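Local structure of Medium/long-chain acyl-CoA thioesterase YigI (Shewanella oneidensis, 3E8P) at residues A[77-85]-A[155-163]. The protein probably hydrolyses medium- and long-chain fatty acyl-CoA thioesters to the free fatty acid and coenzyme A. Residues are numbered along the deposited sequence; the frame is centred on the assembly and turned at random.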
loop_
_atom_site.group_PDB
_atom_site.type_symbol
_atom_site.label_atom_id
_atom_site.label_comp_id
_atom_site.label_asym_id
_atom_site.label_seq_id
_atom_site.Cartn_x
_atom_site.Cartn_y
_atom_site.Cartn_z
ATOM N N LEU A 77 7.416 -12.892 -2.414
ATOM C CA LEU A 77 6.657 -12.358 -1.292
ATOM C C LEU A 77 5.166 -12.662 -1.409
ATOM O O LEU A 77 4.517 -12.961 -0.405
ATOM C CB LEU A 77 6.878 -10.847 -1.171
ATOM C CG LEU A 77 8.280 -10.408 -0.736
ATOM C CD1 LEU A 77 8.447 -8.907 -0.949
ATOM C CD2 LEU A 77 8.492 -10.759 0.716
ATOM N N ASP A 78 4.625 -12.593 -2.625
ATOM C CA ASP A 78 3.195 -12.862 -2.848
ATOM C C ASP A 78 2.850 -14.329 -2.590
ATOM O O ASP A 78 1.836 -14.641 -1.957
ATOM C CB ASP A 78 2.777 -12.500 -4.280
ATOM C CG ASP A 78 1.262 -12.564 -4.478
ATOM O OD1 ASP A 78 0.808 -12.730 -5.627
ATOM O OD2 ASP A 78 0.519 -12.437 -3.478
ATOM N N VAL A 79 3.700 -15.221 -3.084
ATOM C CA VAL A 79 3.516 -16.656 -2.900
ATOM C C VAL A 79 3.634 -17.034 -1.421
ATOM O O VAL A 79 2.855 -17.852 -0.915
ATOM C CB VAL A 79 4.562 -17.449 -3.714
ATOM C CG1 VAL A 79 4.406 -18.944 -3.439
ATOM C CG2 VAL A 79 4.391 -17.142 -5.207
ATOM N N VAL A 80 4.612 -16.450 -0.728
ATOM C CA VAL A 80 4.773 -16.711 0.699
ATOM C C VAL A 80 3.490 -16.264 1.396
ATOM O O VAL A 80 2.951 -16.970 2.248
ATOM C CB VAL A 80 5.946 -15.905 1.310
ATOM C CG1 VAL A 80 5.803 -15.855 2.826
ATOM C CG2 VAL A 80 7.279 -16.537 0.939
ATOM N N GLY A 81 2.997 -15.089 1.014
ATOM C CA GLY A 81 1.789 -14.557 1.626
ATOM C C GLY A 81 0.554 -15.417 1.410
ATOM O O GLY A 81 -0.251 -15.592 2.324
ATOM N N GLY A 82 0.403 -15.951 0.202
ATOM C CA GLY A 82 -0.744 -16.789 -0.096
ATOM C C GLY A 82 -0.736 -18.074 0.710
ATOM O O GLY A 82 -1.745 -18.449 1.292
ATOM N N LEU A 83 0.410 -18.744 0.741
ATOM C CA LEU A 83 0.554 -19.987 1.488
ATOM C C LEU A 83 0.416 -19.749 2.996
ATOM O O LEU A 83 -0.124 -20.595 3.719
ATOM C CB LEU A 83 1.902 -20.640 1.155
ATOM C CG LEU A 83 1.980 -21.189 -0.280
ATOM C CD1 LEU A 83 3.417 -21.540 -0.667
ATOM C CD2 LEU A 83 1.082 -22.411 -0.374
ATOM N N THR A 84 0.889 -18.594 3.461
ATOM C CA THR A 84 0.803 -18.232 4.874
ATOM C C THR A 84 -0.674 -18.043 5.215
ATOM O O THR A 84 -1.156 -18.494 6.252
ATOM C CB THR A 84 1.543 -16.890 5.171
ATOM O OG1 THR A 84 2.944 -17.021 4.864
ATOM C CG2 THR A 84 1.348 -16.477 6.652
ATOM N N ALA A 85 -1.386 -17.369 4.322
ATOM C CA ALA A 85 -2.799 -17.114 4.518
ATOM C C ALA A 85 -3.579 -18.424 4.568
ATOM O O ALA A 85 -4.417 -18.610 5.444
ATOM C CB ALA A 85 -3.325 -16.222 3.398
ATOM N N ALA A 155 13.679 -7.358 1.289
ATOM C CA ALA A 155 12.418 -6.650 1.157
ATOM C C ALA A 155 11.382 -7.201 2.124
ATOM O O ALA A 155 11.497 -8.338 2.579
ATOM C CB ALA A 155 11.901 -6.774 -0.268
ATOM N N PHE A 156 10.387 -6.372 2.441
ATOM C CA PHE A 156 9.288 -6.768 3.307
ATOM C C PHE A 156 8.032 -6.626 2.473
ATOM O O PHE A 156 7.981 -5.833 1.536
ATOM C CB PHE A 156 9.129 -5.844 4.522
ATOM C CG PHE A 156 10.227 -5.949 5.536
ATOM C CD1 PHE A 156 10.988 -7.106 5.660
ATOM C CD2 PHE A 156 10.447 -4.905 6.425
ATOM C CE1 PHE A 156 11.954 -7.223 6.666
ATOM C CE2 PHE A 156 11.398 -5.003 7.428
ATOM C CZ PHE A 156 12.161 -6.176 7.550
ATOM N N GLY A 157 7.007 -7.386 2.829
ATOM C CA GLY A 157 5.751 -7.297 2.115
ATOM C C GLY A 157 4.568 -7.366 3.069
ATOM O O GLY A 157 4.710 -7.709 4.243
ATOM N N THR A 158 3.399 -6.996 2.565
ATOM C CA THR A 158 2.158 -7.078 3.325
ATOM C C THR A 158 1.110 -7.418 2.271
ATOM O O THR A 158 0.978 -6.706 1.272
ATOM C CB THR A 158 1.793 -5.738 4.012
ATOM O OG1 THR A 158 2.848 -5.353 4.894
ATOM C CG2 THR A 158 0.504 -5.868 4.825
ATOM N N GLY A 159 0.387 -8.515 2.471
ATOM C CA GLY A 159 -0.637 -8.897 1.513
ATOM C C GLY A 159 -2.014 -9.162 2.099
ATOM O O GLY A 159 -2.149 -9.640 3.226
ATOM N N THR A 160 -3.043 -8.832 1.327
ATOM C CA THR A 160 -4.418 -9.059 1.729
ATOM C C THR A 160 -4.892 -10.179 0.816
ATOM O O THR A 160 -4.865 -10.050 -0.410
ATOM C CB THR A 160 -5.265 -7.800 1.529
ATOM O OG1 THR A 160 -4.735 -6.737 2.338
ATOM C CG2 THR A 160 -6.685 -8.057 1.941
ATOM N N TYR A 161 -5.306 -11.290 1.414
ATOM C CA TYR A 161 -5.731 -12.445 0.644
ATOM C C TYR A 161 -7.167 -12.879 0.862
ATOM O O TYR A 161 -7.737 -12.708 1.944
ATOM C CB TYR A 161 -4.799 -13.615 0.946
ATOM C CG TYR A 161 -3.366 -13.345 0.560
ATOM C CD1 TYR A 161 -2.893 -13.683 -0.702
ATOM C CD2 TYR A 161 -2.495 -12.704 1.443
ATOM C CE1 TYR A 161 -1.584 -13.389 -1.079
ATOM C CE2 TYR A 161 -1.195 -12.403 1.078
ATOM C CZ TYR A 161 -0.744 -12.745 -0.185
ATOM O OH TYR A 161 0.537 -12.416 -0.570
HETATM N N MSE A 162 -7.743 -13.435 -0.193
HETATM C CA MSE A 162 -9.105 -13.950 -0.167
HETATM C C MSE A 162 -8.952 -15.425 0.212
HETATM O O MSE A 162 -8.234 -16.166 -0.460
HETATM C CB MSE A 162 -9.739 -13.830 -1.561
HETATM C CG MSE A 162 -11.220 -14.142 -1.614
HETATM SE SE MSE A 162 -12.275 -12.792 -0.712
HETATM C CE MSE A 162 -12.334 -11.485 -2.137
ATOM N N VAL A 163 -9.611 -15.850 1.285
ATOM C CA VAL A 163 -9.519 -17.246 1.719
ATOM C C VAL A 163 -10.877 -17.932 1.804
ATOM O O VAL A 163 -10.986 -19.085 2.230
ATOM C CB VAL A 163 -8.817 -17.350 3.089
ATOM C CG1 VAL A 163 -7.350 -16.947 2.949
ATOM C CG2 VAL A 163 -9.518 -16.450 4.095
#
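Tyr161 projects from strand 155-162 onto helix 77-85, at the core of a hot-dog fold, in which an antiparallel sheet wraps a long central helix. The segment axes come within 8.5 Å and cross at -48°. With CG anti to the carbonyl carbon (chi1 -62°), the ring lies against the helix backbone, one face turned to the glycine pair. Gly81 C stands 3.3 Å above the ring plane, displaced toward the rim. Gly82 CA makes a CH-pi contact over the same face, 4.0 Å from the ring centroid. Gly81 CA lies 3.3 Å from Tyr161 OH, and a CB on this residue would run into that hydroxyl, so the absence of a side chain is what lets the phenol fit.

At the ring's edge, Tyr161 OH donates to Asp78 OD2 (2.9 Å), meeting the lone pair anti to the other carboxylate oxygen. This OD2 lies near the ring plane, and the carboxylate and ring are themselves nearly coplanar, their planes 21° apart. A phenylalanine in place of Tyr161 would probably leave Asp78 OD2 without the phenol donor, depending on its bond to Thr110 OG1.

Apolar contacts continue along the interface on both sides of the tyrosine. Toward the strand's C-terminal end, Ala85 CB rests 3.9 Å from Tyr161 CB and also touches Val163 CG1. Toward its start, where the CA atoms of Leu77 and Gly157 are 6.2 Å apart, Leu77 points toward the strand, and its CD1 sits 4.1 Å from Ala155 CB.

Beyond this first shell, Tyr117 of the fourth subunit packs on Asp78. The carboxylate is further fixed from neighbouring strand 109-117, where Thr110 OG1 is hydrogen-bonded to the same Asp78 OD2 that accepts from the tyrosine.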